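Local coordinates for beta-hexosaminidase LpqI (Mycobacterium tuberculosis H37Rv, PDB 6GFV), which cleaves terminal beta-1,4-linked N-acetylglucosamine from peptidoglycan fragments and so takes part in the recycling of the mycobacterial cell wall, at residues G70-S78 against V333-P341; S87-G97 against R119-I128. All blocks are in the same frame, centred on the assembly; numbering follows the deposited sequence.

In the fold
LpqI belongs to glycoside hydrolase family 3, and both contacts border strand 76-83 of its TIM-barrel-type domain. Contact 1 lies where the chain enters that strand and joins it to the end of the C-terminal helix 323-337, 255 residues on. Contact 2 packs beside the strand: the loop after the short strand 86-87 folds onto helix 109-126, and its two segments are only 22 residues apart, nested inside the loop closed by contact 1. The centres of the two contacts lie about 21 Å apart, yet the two meet where V77 packs on G127 and I128. Contact 1 lies away from the probable substrate-binding and catalytic residues, whereas contact 2 carries R88, a probable substrate-binding residue.

Contact 1 (G70-S78 against V333-P341); sequences GGPLPLAVS and VATMKGPNP
L73 is wedged between two parts of the C-terminal segment, one methyl turned to A334 at the helix end and the other to the tail beyond it. CD1 lies 3.6 Å from the CB of A334, while CD2 approaches the carbonyl oxygen of G338 and the amide of N340, whose side chain crosses that of L73 at a slant. In the leucine CG lies anti to the carbonyl carbon, beside the backbone N (chi1 -74°), which carries the two methyls toward the C-terminal segment, CD1 being the extended branch. N340 reaches back to the loop before the strand: ND2 donates to P72 O at 2.7 Å with an N-H...O angle of 157°, and the acceptor lies almost in the plane of the amide. The other end of the same amide places OD1 3.1 Å from CD of the P74 ring. S5 O and R4 also bond to ND2 and OD1 respectively, so partners from the N-terminal stretch help fix the amide's rotation.

K337, on the last turn of helix 323-337, runs fully extended beyond CG alongside the chain from P74 to A76. Its CD passes 3.1 Å from P74 O, and CE comes 4.0 Å from the CB of A76. The ammonium group continues past these atoms to G46 O and Q24 OE1, and makes a weak bond to a water that donates to L73 O at 3.0 Å. At G338, positive phi turns the chain out of the helix toward N340. The contact thus joins the end of the C-terminal helix to the entrance of a barrel strand by mixed chemistry: the buried amide of N340 and the ammonium group of K337 are each satisfied by several polar partners, while aliphatic carbons fill the space between them.

Contact 2 (S87-G97 against R119-I128); sequences SRLRSLIGGTG and RGRQMRKLGI
I93 packs on R119 and Q122 of helix 109-126, which ends in a Schellman motif at G127, in a loop-on-helix contact of the TIM-barrel-type domain. With CG1 between the backbone N and the carbonyl carbon (chi1 66°), the branch ending in CD1 lies over one face of the R119 guanidinium, 3.7 Å above its plane and offset toward the rim. CG2 rests against the CB of Q122 and, farther along the helix, CD1 of L126. L89 extends the apolar patch: its CD1 lies 3.8 Å from CG of M123 and meets CG1 of I128 tip to tip.

The guanidinium is the polar side of this tight part. NH1 and NH2 grip the single oxygen of G95 end-on, at 2.9 Å and 3.0 Å, and G95 O lies within 1° of the guanidinium plane. The NH2 bond lies in the carbonyl plane, while NH1 comes from 36° above it. T96 O lies over the face opposite I93 CD1. Beyond the two segments, NH2 forms a salt bridge with E81, whose other carboxylate oxygen takes bonds from S87 OG and L89 N; this glutamate of strand 76-83 therefore ties helix and loop together, next to R88, a substrate-binding residue by similarity.

Toward solvent the fit is looser. The exposed L92 reaches the helix through one methyl, its CD1 3.9 Å from CD1 of L126 as the two side chains cross. Q122 leans over the backbone of I93, NE2 held by D118, with OE1 3.4 Å from the CA of I93. Two waters bridge the segments: one lies between Q122 OE1 and L92 O, its bond to the latter weak, and the other bonds weakly with R119 NH1 and donates to I93 O at 2.7 Å.

Contact 1 (G70-S78 against V333-P341)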
# COMPACT_ATOMS: atom_id res chain seq x y z
N GLY A 70 12.36 -7.16 15.69
CA GLY A 70 12.48 -5.87 15.03
C GLY A 70 12.15 -4.68 15.91
O GLY A 70 11.47 -4.81 16.92
N GLY A 71 12.61 -3.49 15.51
CA GLY A 71 12.35 -2.28 16.27
C GLY A 71 12.36 -1.01 15.44
O GLY A 71 12.70 -1.04 14.26
N PRO A 72 12.00 0.13 16.06
CA PRO A 72 11.62 0.28 17.46
C PRO A 72 10.13 0.12 17.66
O PRO A 72 9.62 0.33 18.76
CB PRO A 72 12.03 1.72 17.77
CG PRO A 72 11.71 2.42 16.51
CD PRO A 72 12.01 1.44 15.38
N LEU A 73 9.43 -0.22 16.58
CA LEU A 73 8.00 -0.47 16.61
C LEU A 73 7.75 -1.79 15.89
O LEU A 73 8.66 -2.34 15.28
CB LEU A 73 7.23 0.68 15.96
CG LEU A 73 7.12 2.00 16.75
CD1 LEU A 73 6.34 2.98 15.95
CD2 LEU A 73 6.46 1.81 18.13
N PRO A 74 6.53 -2.33 16.00
CA PRO A 74 6.28 -3.63 15.38
C PRO A 74 6.46 -3.64 13.86
O PRO A 74 6.04 -2.72 13.17
CB PRO A 74 4.83 -3.91 15.77
CG PRO A 74 4.63 -3.13 17.02
CD PRO A 74 5.42 -1.90 16.86
N LEU A 75 7.12 -4.66 13.37
CA LEU A 75 7.28 -4.88 11.93
C LEU A 75 5.93 -4.87 11.21
O LEU A 75 4.98 -5.49 11.69
CB LEU A 75 7.97 -6.22 11.69
CG LEU A 75 8.38 -6.58 10.26
CD1 LEU A 75 9.58 -5.76 9.81
CD2 LEU A 75 8.64 -8.07 10.12
N ALA A 76 5.82 -4.18 10.08
CA ALA A 76 4.61 -4.26 9.25
C ALA A 76 4.60 -5.54 8.40
O ALA A 76 5.62 -5.89 7.82
CB ALA A 76 4.47 -3.02 8.35
N VAL A 77 3.46 -6.21 8.31
CA VAL A 77 3.34 -7.40 7.45
C VAL A 77 2.16 -7.27 6.48
O VAL A 77 1.01 -7.27 6.91
CB VAL A 77 3.17 -8.69 8.29
CG1 VAL A 77 3.17 -9.93 7.38
CG2 VAL A 77 4.24 -8.78 9.35
N SER A 78 2.45 -7.19 5.19
CA SER A 78 1.42 -6.88 4.20
C SER A 78 1.20 -8.00 3.17
O SER A 78 2.07 -8.85 2.98
CB SER A 78 1.79 -5.60 3.46
OG SER A 78 2.93 -5.81 2.68
N VAL A 333 4.34 6.55 9.61
CA VAL A 333 4.39 5.11 9.66
C VAL A 333 4.34 4.64 11.13
O VAL A 333 3.71 3.64 11.43
CB VAL A 333 5.62 4.55 8.90
CG1 VAL A 333 5.61 5.04 7.46
CG2 VAL A 333 6.91 4.93 9.55
N ALA A 334 4.92 5.41 12.05
CA ALA A 334 4.79 5.07 13.46
C ALA A 334 3.31 5.06 13.88
O ALA A 334 2.87 4.16 14.60
CB ALA A 334 5.59 6.05 14.33
N THR A 335 2.57 6.06 13.43
CA THR A 335 1.16 6.22 13.74
C THR A 335 0.38 5.04 13.18
O THR A 335 -0.49 4.49 13.83
CB THR A 335 0.57 7.56 13.16
OG1 THR A 335 1.28 8.69 13.69
CG2 THR A 335 -0.89 7.71 13.47
N MET A 336 0.72 4.65 11.96
CA MET A 336 0.13 3.49 11.31
C MET A 336 0.39 2.21 12.11
O MET A 336 -0.51 1.41 12.33
CB MET A 336 0.67 3.34 9.88
CG MET A 336 0.27 2.06 9.16
SD MET A 336 1.05 1.85 7.54
CE MET A 336 2.64 1.19 8.03
N LYS A 337 1.63 2.03 12.57
CA LYS A 337 2.02 0.80 13.26
C LYS A 337 1.44 0.71 14.66
O LYS A 337 1.17 -0.38 15.13
CB LYS A 337 3.54 0.68 13.32
CG LYS A 337 4.16 0.19 12.03
CD LYS A 337 5.66 0.21 12.08
CE LYS A 337 6.27 -0.44 10.85
NZ LYS A 337 7.71 -0.62 11.02
N GLY A 338 1.23 1.84 15.31
CA GLY A 338 0.67 1.84 16.64
C GLY A 338 1.70 1.53 17.72
O GLY A 338 2.85 1.24 17.43
N PRO A 339 1.27 1.56 18.98
CA PRO A 339 2.28 1.47 20.05
C PRO A 339 2.74 0.05 20.30
O PRO A 339 2.04 -0.90 19.96
CB PRO A 339 1.55 2.04 21.27
CG PRO A 339 0.12 1.78 21.02
CD PRO A 339 -0.09 1.73 19.51
N ASN A 340 3.93 -0.08 20.87
CA ASN A 340 4.42 -1.38 21.32
C ASN A 340 3.60 -1.96 22.46
O ASN A 340 3.13 -1.23 23.33
CB ASN A 340 5.87 -1.28 21.76
CG ASN A 340 6.81 -1.31 20.60
OD1 ASN A 340 6.67 -2.15 19.72
ND2 ASN A 340 7.76 -0.39 20.58
N PRO A 341 3.42 -3.28 22.45
CA PRO A 341 2.77 -3.88 23.61
C PRO A 341 3.74 -3.85 24.79
O PRO A 341 4.95 -4.06 24.62
CB PRO A 341 2.46 -5.31 23.15
CG PRO A 341 3.41 -5.58 22.03
CD PRO A 341 3.74 -4.26 21.39
O HOH W 1 9.91 -1.91 12.61

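Contact 2 (S87-G97 against R119-I128)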
# COMPACT_ATOMS: atom_id res chain seq x y z
N SER A 87 -6.03 -13.57 -4.38
CA SER A 87 -6.20 -14.01 -3.00
C SER A 87 -5.03 -14.88 -2.56
O SER A 87 -5.12 -16.09 -2.57
CB SER A 87 -7.53 -14.76 -2.86
OG SER A 87 -7.59 -15.50 -1.66
N ARG A 88 -3.93 -14.24 -2.18
CA ARG A 88 -2.70 -14.94 -1.80
C ARG A 88 -2.88 -16.01 -0.71
O ARG A 88 -2.24 -17.06 -0.75
CB ARG A 88 -1.64 -13.94 -1.32
CG ARG A 88 -0.29 -14.57 -1.05
CD ARG A 88 0.28 -15.12 -2.34
NE ARG A 88 1.45 -15.99 -2.17
CZ ARG A 88 1.38 -17.32 -2.11
NH1 ARG A 88 0.20 -17.93 -2.16
NH2 ARG A 88 2.49 -18.03 -1.98
N LEU A 89 -3.77 -15.75 0.24
CA LEU A 89 -3.91 -16.62 1.41
C LEU A 89 -5.12 -17.55 1.31
O LEU A 89 -5.62 -18.04 2.32
CB LEU A 89 -4.02 -15.77 2.68
CG LEU A 89 -2.87 -14.80 2.97
CD1 LEU A 89 -3.10 -14.02 4.28
CD2 LEU A 89 -1.53 -15.54 3.01
N ARG A 90 -5.59 -17.78 0.09
CA ARG A 90 -6.75 -18.65 -0.12
C ARG A 90 -6.61 -20.02 0.56
O ARG A 90 -7.58 -20.58 1.05
CB ARG A 90 -7.01 -18.83 -1.62
CG ARG A 90 -5.84 -19.39 -2.41
CD ARG A 90 -6.15 -19.40 -3.90
NE ARG A 90 -5.06 -19.97 -4.69
CZ ARG A 90 -3.92 -19.33 -4.97
NH1 ARG A 90 -3.71 -18.09 -4.54
NH2 ARG A 90 -2.99 -19.94 -5.69
N SER A 91 -5.39 -20.54 0.61
CA SER A 91 -5.17 -21.87 1.18
C SER A 91 -5.37 -21.89 2.69
O SER A 91 -5.53 -22.95 3.29
CB SER A 91 -3.77 -22.37 0.84
OG SER A 91 -2.80 -21.69 1.63
N LEU A 92 -5.35 -20.71 3.30
CA LEU A 92 -5.33 -20.59 4.76
C LEU A 92 -6.55 -19.96 5.40
O LEU A 92 -6.82 -20.22 6.56
CB LEU A 92 -4.10 -19.79 5.21
CG LEU A 92 -2.71 -20.28 4.82
CD1 LEU A 92 -1.68 -19.40 5.49
CD2 LEU A 92 -2.52 -21.73 5.20
N ILE A 93 -7.25 -19.09 4.67
CA ILE A 93 -8.36 -18.36 5.29
C ILE A 93 -9.71 -18.66 4.64
O ILE A 93 -10.61 -17.82 4.65
CB ILE A 93 -8.10 -16.84 5.29
CG1 ILE A 93 -8.07 -16.25 3.87
CG2 ILE A 93 -6.80 -16.52 5.99
CD1 ILE A 93 -7.93 -14.74 3.84
N GLY A 94 -9.85 -19.85 4.09
CA GLY A 94 -11.13 -20.34 3.63
C GLY A 94 -11.41 -20.19 2.14
O GLY A 94 -12.56 -20.13 1.74
N GLY A 95 -10.36 -20.13 1.34
CA GLY A 95 -10.51 -20.04 -0.11
C GLY A 95 -10.51 -18.63 -0.70
O GLY A 95 -10.38 -17.64 0.01
N THR A 96 -10.65 -18.55 -2.02
CA THR A 96 -10.67 -17.27 -2.71
C THR A 96 -11.92 -16.48 -2.36
O THR A 96 -11.89 -15.25 -2.29
CB THR A 96 -10.65 -17.42 -4.25
OG1 THR A 96 -11.78 -18.20 -4.64
CG2 THR A 96 -9.39 -18.10 -4.73
N GLY A 97 -13.02 -17.18 -2.17
CA GLY A 97 -14.32 -16.56 -2.15
C GLY A 97 -14.65 -15.94 -3.50
O GLY A 97 -13.88 -16.07 -4.45
N ARG A 119 -12.60 -12.79 7.24
CA ARG A 119 -11.32 -12.95 6.56
C ARG A 119 -10.21 -12.12 7.22
O ARG A 119 -9.08 -12.58 7.37
CB ARG A 119 -11.45 -12.58 5.07
CG ARG A 119 -12.26 -13.60 4.22
CD ARG A 119 -12.47 -13.18 2.74
NE ARG A 119 -11.30 -13.43 1.90
CZ ARG A 119 -11.01 -14.60 1.34
NH1 ARG A 119 -11.81 -15.64 1.51
NH2 ARG A 119 -9.91 -14.73 0.60
N GLY A 120 -10.55 -10.91 7.65
CA GLY A 120 -9.59 -10.04 8.33
C GLY A 120 -9.15 -10.60 9.67
O GLY A 120 -7.99 -10.48 10.07
N ARG A 121 -10.10 -11.20 10.38
CA ARG A 121 -9.85 -11.84 11.66
C ARG A 121 -8.84 -12.99 11.53
O ARG A 121 -7.92 -13.11 12.33
CB ARG A 121 -11.16 -12.35 12.24
CG ARG A 121 -11.20 -12.49 13.73
CD ARG A 121 -12.43 -13.26 14.18
NE ARG A 121 -13.62 -12.42 14.21
CZ ARG A 121 -14.74 -12.64 13.53
NH1 ARG A 121 -14.85 -13.70 12.73
NH2 ARG A 121 -15.76 -11.80 13.65
N GLN A 122 -9.03 -13.82 10.51
CA GLN A 122 -8.12 -14.94 10.22
C GLN A 122 -6.73 -14.44 9.80
O GLN A 122 -5.72 -15.04 10.16
CB GLN A 122 -8.73 -15.83 9.14
CG GLN A 122 -10.04 -16.52 9.59
CD GLN A 122 -10.56 -17.52 8.57
OE1 GLN A 122 -9.91 -18.52 8.29
NE2 GLN A 122 -11.72 -17.24 8.00
N MET A 123 -6.69 -13.36 9.04
CA MET A 123 -5.44 -12.73 8.64
C MET A 123 -4.67 -12.15 9.83
O MET A 123 -3.46 -12.23 9.89
CB MET A 123 -5.69 -11.62 7.61
CG MET A 123 -5.76 -12.10 6.17
SD MET A 123 -5.85 -10.74 4.97
CE MET A 123 -7.55 -10.27 5.12
N ARG A 124 -5.38 -11.56 10.78
CA ARG A 124 -4.71 -10.99 11.95
C ARG A 124 -4.11 -12.08 12.88
O ARG A 124 -3.05 -11.89 13.47
CB ARG A 124 -5.66 -10.11 12.74
CG ARG A 124 -5.00 -9.46 13.96
CD ARG A 124 -5.94 -8.55 14.71
NE ARG A 124 -6.63 -9.22 15.82
CZ ARG A 124 -7.90 -9.60 15.80
NH1 ARG A 124 -8.66 -9.40 14.72
NH2 ARG A 124 -8.43 -10.19 16.86
N LYS A 125 -4.78 -13.22 12.99
CA LYS A 125 -4.22 -14.34 13.76
C LYS A 125 -2.92 -14.88 13.15
O LYS A 125 -2.03 -15.33 13.87
CB LYS A 125 -5.25 -15.47 13.88
CG LYS A 125 -6.44 -15.14 14.74
CD LYS A 125 -7.54 -16.19 14.60
CE LYS A 125 -8.92 -15.59 14.82
NZ LYS A 125 -9.94 -16.21 13.91
N LEU A 126 -2.81 -14.84 11.82
CA LEU A 126 -1.60 -15.30 11.15
C LEU A 126 -0.43 -14.33 11.33
O LEU A 126 0.72 -14.74 11.26
CB LEU A 126 -1.84 -15.52 9.66
CG LEU A 126 -2.78 -16.66 9.25
CD1 LEU A 126 -3.13 -16.56 7.79
CD2 LEU A 126 -2.16 -18.00 9.58
N GLY A 127 -0.73 -13.06 11.58
CA GLY A 127 0.31 -12.06 11.73
C GLY A 127 0.24 -10.89 10.73
O GLY A 127 1.11 -10.02 10.75
N ILE A 128 -0.76 -10.90 9.86
CA ILE A 128 -0.97 -9.83 8.88
C ILE A 128 -1.36 -8.54 9.59
O ILE A 128 -2.25 -8.55 10.44
CB ILE A 128 -2.09 -10.19 7.86
CG1 ILE A 128 -1.72 -11.42 7.04
CG2 ILE A 128 -2.39 -9.01 6.91
CD1 ILE A 128 -0.35 -11.32 6.36
O HOH W 2 -8.02 -19.46 9.54
O HOH W 3 -13.02 -16.90 3.79